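PT26-6P (Thermococcus sp., PDB 2WB7) is of unknown function but is encoded by an extrachromosomal mobile element of Euryarchaea and combines immunoglobulin-like domains with a helical domain. Local coordinates at residues Q431-A436 with Y447-I452. Sequence-based numbering, arbitrary orientation.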
ATOM      1  N   GLN A 431       7.029 -35.753   8.377  1.00 46.67           N
ATOM      2  CA  GLN A 431       6.766 -36.124   6.994  1.00 46.11           C
ATOM      3  C   GLN A 431       6.982 -34.936   6.081  1.00 44.91           C
ATOM      4  O   GLN A 431       7.455 -35.073   4.952  1.00 45.14           O
ATOM      5  CB  GLN A 431       5.352 -36.664   6.845  1.00 46.44           C
ATOM      6  CG  GLN A 431       5.262 -38.130   7.235  1.00 50.20           C
ATOM      7  CD  GLN A 431       3.829 -38.644   7.374  1.00 55.26           C
ATOM      8  OE1 GLN A 431       3.611 -39.835   7.633  1.00 57.31           O
ATOM      9  NE2 GLN A 431       2.847 -37.753   7.196  1.00 56.58           N
ATOM     10  N   LEU A 432       6.635 -33.764   6.581  1.00 43.61           N
ATOM     11  CA  LEU A 432       6.864 -32.545   5.844  1.00 42.30           C
ATOM     12  C   LEU A 432       8.347 -32.277   5.741  1.00 41.79           C
ATOM     13  O   LEU A 432       8.821 -31.874   4.689  1.00 41.75           O
ATOM     14  CB  LEU A 432       6.202 -31.371   6.544  1.00 41.99           C
ATOM     15  CG  LEU A 432       4.694 -31.260   6.394  1.00 40.95           C
ATOM     16  CD1 LEU A 432       4.254 -30.022   7.158  1.00 40.16           C
ATOM     17  CD2 LEU A 432       4.257 -31.196   4.938  1.00 38.25           C
ATOM     18  N   LEU A 433       9.071 -32.478   6.842  1.00 40.91           N
ATOM     19  CA  LEU A 433      10.503 -32.288   6.834  1.00 40.15           C
ATOM     20  C   LEU A 433      11.095 -33.170   5.755  1.00 40.28           C
ATOM     21  O   LEU A 433      12.059 -32.809   5.095  1.00 40.43           O
ATOM     22  CB  LEU A 433      11.109 -32.666   8.175  1.00 40.03           C
ATOM     23  CG  LEU A 433      12.603 -32.358   8.311  1.00 38.90           C
ATOM     24  CD1 LEU A 433      12.910 -30.953   7.850  1.00 37.83           C
ATOM     25  CD2 LEU A 433      13.059 -32.530   9.754  1.00 37.88           C
ATOM     26  N   ALA A 434      10.505 -34.336   5.570  1.00 40.14           N
ATOM     27  CA  ALA A 434      11.031 -35.283   4.625  1.00 40.31           C
ATOM     28  C   ALA A 434      10.899 -34.719   3.220  1.00 40.73           C
ATOM     29  O   ALA A 434      11.902 -34.572   2.518  1.00 41.10           O
ATOM     30  CB  ALA A 434      10.300 -36.603   4.748  1.00 40.29           C
ATOM     31  N   LYS A 435       9.665 -34.411   2.816  1.00 40.82           N
ATOM     32  CA  LYS A 435       9.412 -33.856   1.501  1.00 41.18           C
ATOM     33  C   LYS A 435      10.242 -32.604   1.281  1.00 40.84           C
ATOM     34  O   LYS A 435      10.810 -32.411   0.206  1.00 40.59           O
ATOM     35  CB  LYS A 435       7.941 -33.520   1.323  1.00 41.59           C
ATOM     36  CG  LYS A 435       7.016 -34.685   1.568  1.00 45.15           C
ATOM     37  CD  LYS A 435       5.666 -34.483   0.873  1.00 49.72           C
ATOM     38  CE  LYS A 435       4.630 -35.516   1.351  1.00 51.95           C
ATOM     39  NZ  LYS A 435       3.446 -35.579   0.423  1.00 52.60           N
ATOM     40  N   ALA A 436      10.315 -31.755   2.302  1.00 40.43           N
ATOM     41  CA  ALA A 436      11.053 -30.506   2.192  1.00 40.70           C
ATOM     42  C   ALA A 436      12.524 -30.770   1.863  1.00 41.05           C
ATOM     43  O   ALA A 436      13.104 -30.123   0.990  1.00 41.00           O
ATOM     44  CB  ALA A 436      10.926 -29.681   3.473  1.00 40.38           C
ATOM     45  N   TYR A 447      10.749 -24.484   8.163  1.00 40.46           N
ATOM     46  CA  TYR A 447       9.433 -24.407   8.775  1.00 39.23           C
ATOM     47  C   TYR A 447       9.084 -25.723   9.445  1.00 38.82           C
ATOM     48  O   TYR A 447       8.756 -25.758  10.645  1.00 38.49           O
ATOM     49  CB  TYR A 447       8.358 -24.046   7.749  1.00 39.04           C
ATOM     50  CG  TYR A 447       8.596 -22.715   7.081  1.00 38.50           C
ATOM     51  CD1 TYR A 447       8.064 -22.436   5.827  1.00 38.54           C
ATOM     52  CD2 TYR A 447       9.398 -21.753   7.680  1.00 37.71           C
ATOM     53  CE1 TYR A 447       8.293 -21.224   5.211  1.00 36.93           C
ATOM     54  CE2 TYR A 447       9.637 -20.544   7.068  1.00 36.55           C
ATOM     55  CZ  TYR A 447       9.080 -20.290   5.834  1.00 36.54           C
ATOM     56  OH  TYR A 447       9.310 -19.092   5.217  1.00 38.09           O
ATOM     57  N   ALA A 448       9.170 -26.800   8.669  1.00 37.98           N
ATOM     58  CA  ALA A 448       8.837 -28.121   9.177  1.00 37.62           C
ATOM     59  C   ALA A 448       9.664 -28.457  10.426  1.00 37.19           C
ATOM     60  O   ALA A 448       9.144 -28.995  11.401  1.00 36.95           O
ATOM     61  CB  ALA A 448       8.982 -29.182   8.090  1.00 37.75           C
ATOM     62  N   GLN A 449      10.937 -28.103  10.428  1.00 36.81           N
ATOM     63  CA  GLN A 449      11.718 -28.322  11.633  1.00 37.04           C
ATOM     64  C   GLN A 449      11.194 -27.430  12.766  1.00 37.09           C
ATOM     65  O   GLN A 449      11.126 -27.863  13.923  1.00 37.01           O
ATOM     66  CB  GLN A 449      13.209 -28.066  11.388  1.00 37.25           C
ATOM     67  CG  GLN A 449      14.129 -28.468  12.553  1.00 37.82           C
ATOM     68  CD  GLN A 449      13.950 -29.929  12.969  1.00 39.51           C
ATOM     69  OE1 GLN A 449      14.008 -30.839  12.138  1.00 40.28           O
ATOM     70  NE2 GLN A 449      13.733 -30.154  14.264  1.00 39.22           N
ATOM     71  N   GLY A 450      10.833 -26.188  12.430  1.00 36.44           N
ATOM     72  CA  GLY A 450      10.287 -25.273  13.410  1.00 35.90           C
ATOM     73  C   GLY A 450       9.063 -25.879  14.065  1.00 35.98           C
ATOM     74  O   GLY A 450       8.899 -25.816  15.282  1.00 35.91           O
ATOM     75  N   ALA A 451       8.193 -26.475  13.257  1.00 35.81           N
ATOM     76  CA  ALA A 451       7.005 -27.112  13.787  1.00 35.57           C
ATOM     77  C   ALA A 451       7.429 -28.171  14.785  1.00 36.00           C
ATOM     78  O   ALA A 451       6.917 -28.235  15.898  1.00 36.03           O
ATOM     79  CB  ALA A 451       6.189 -27.735  12.671  1.00 35.06           C
ATOM     80  N   ILE A 452       8.379 -29.008  14.390  1.00 36.72           N
ATOM     81  CA  ILE A 452       8.817 -30.105  15.250  1.00 37.09           C
ATOM     82  C   ILE A 452       9.343 -29.575  16.574  1.00 37.47           C
ATOM     83  O   ILE A 452       9.019 -30.113  17.627  1.00 38.35           O
ATOM     84  CB  ILE A 452       9.860 -31.000  14.559  1.00 37.22           C
ATOM     85  CG1 ILE A 452       9.251 -31.649  13.313  1.00 36.79           C
ATOM     86  CG2 ILE A 452      10.364 -32.060  15.520  1.00 37.02           C
ATOM     87  CD1 ILE A 452      10.215 -32.517  12.542  1.00 37.05           C
TER
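Leu432 meets Ala448 through its CB, which lies 3.9 Å from Ala448 CB. Ala448 inserts its methyl between the bases of Leu432 and Leu433. There it reaches the backbone of the facing helix, with Ala448 CB 3.5 Å from Leu433 N. Leu433 is the residue most covered by 447-452. Its CB sits 4.1 Å from Ala448 CB. The CA atoms of Leu433 and Ala448 are 5.1 Å apart. The pair belongs to an antiparallel helical hairpin in the helical domain, made by helices 408-438 and 442-465. The short segments run at 161° to each other. Their axes come within 8.5 Å. The small alanine side chain is consistent with this close approach. Leu433 CG is anti to the backbone N (chi1 -174°), and CD2 reaches past Ala448. CD2 comes 4.0 Å from Ile452 CD1, methyl tip to methyl tip, with the two side chains at about a right angle. Gln449 bends at chi2 (55°), which brings OE1 beside Leu433 CD2. The amide nitrogen NE2 of Gln449 instead hydrogen-bonds Asp453 OD1, one turn further along its own helix. Leu433 also touches Ile445. Ala436, one turn on from Leu432, packs against Ala444 and Ile445, nearer the bend of the hairpin.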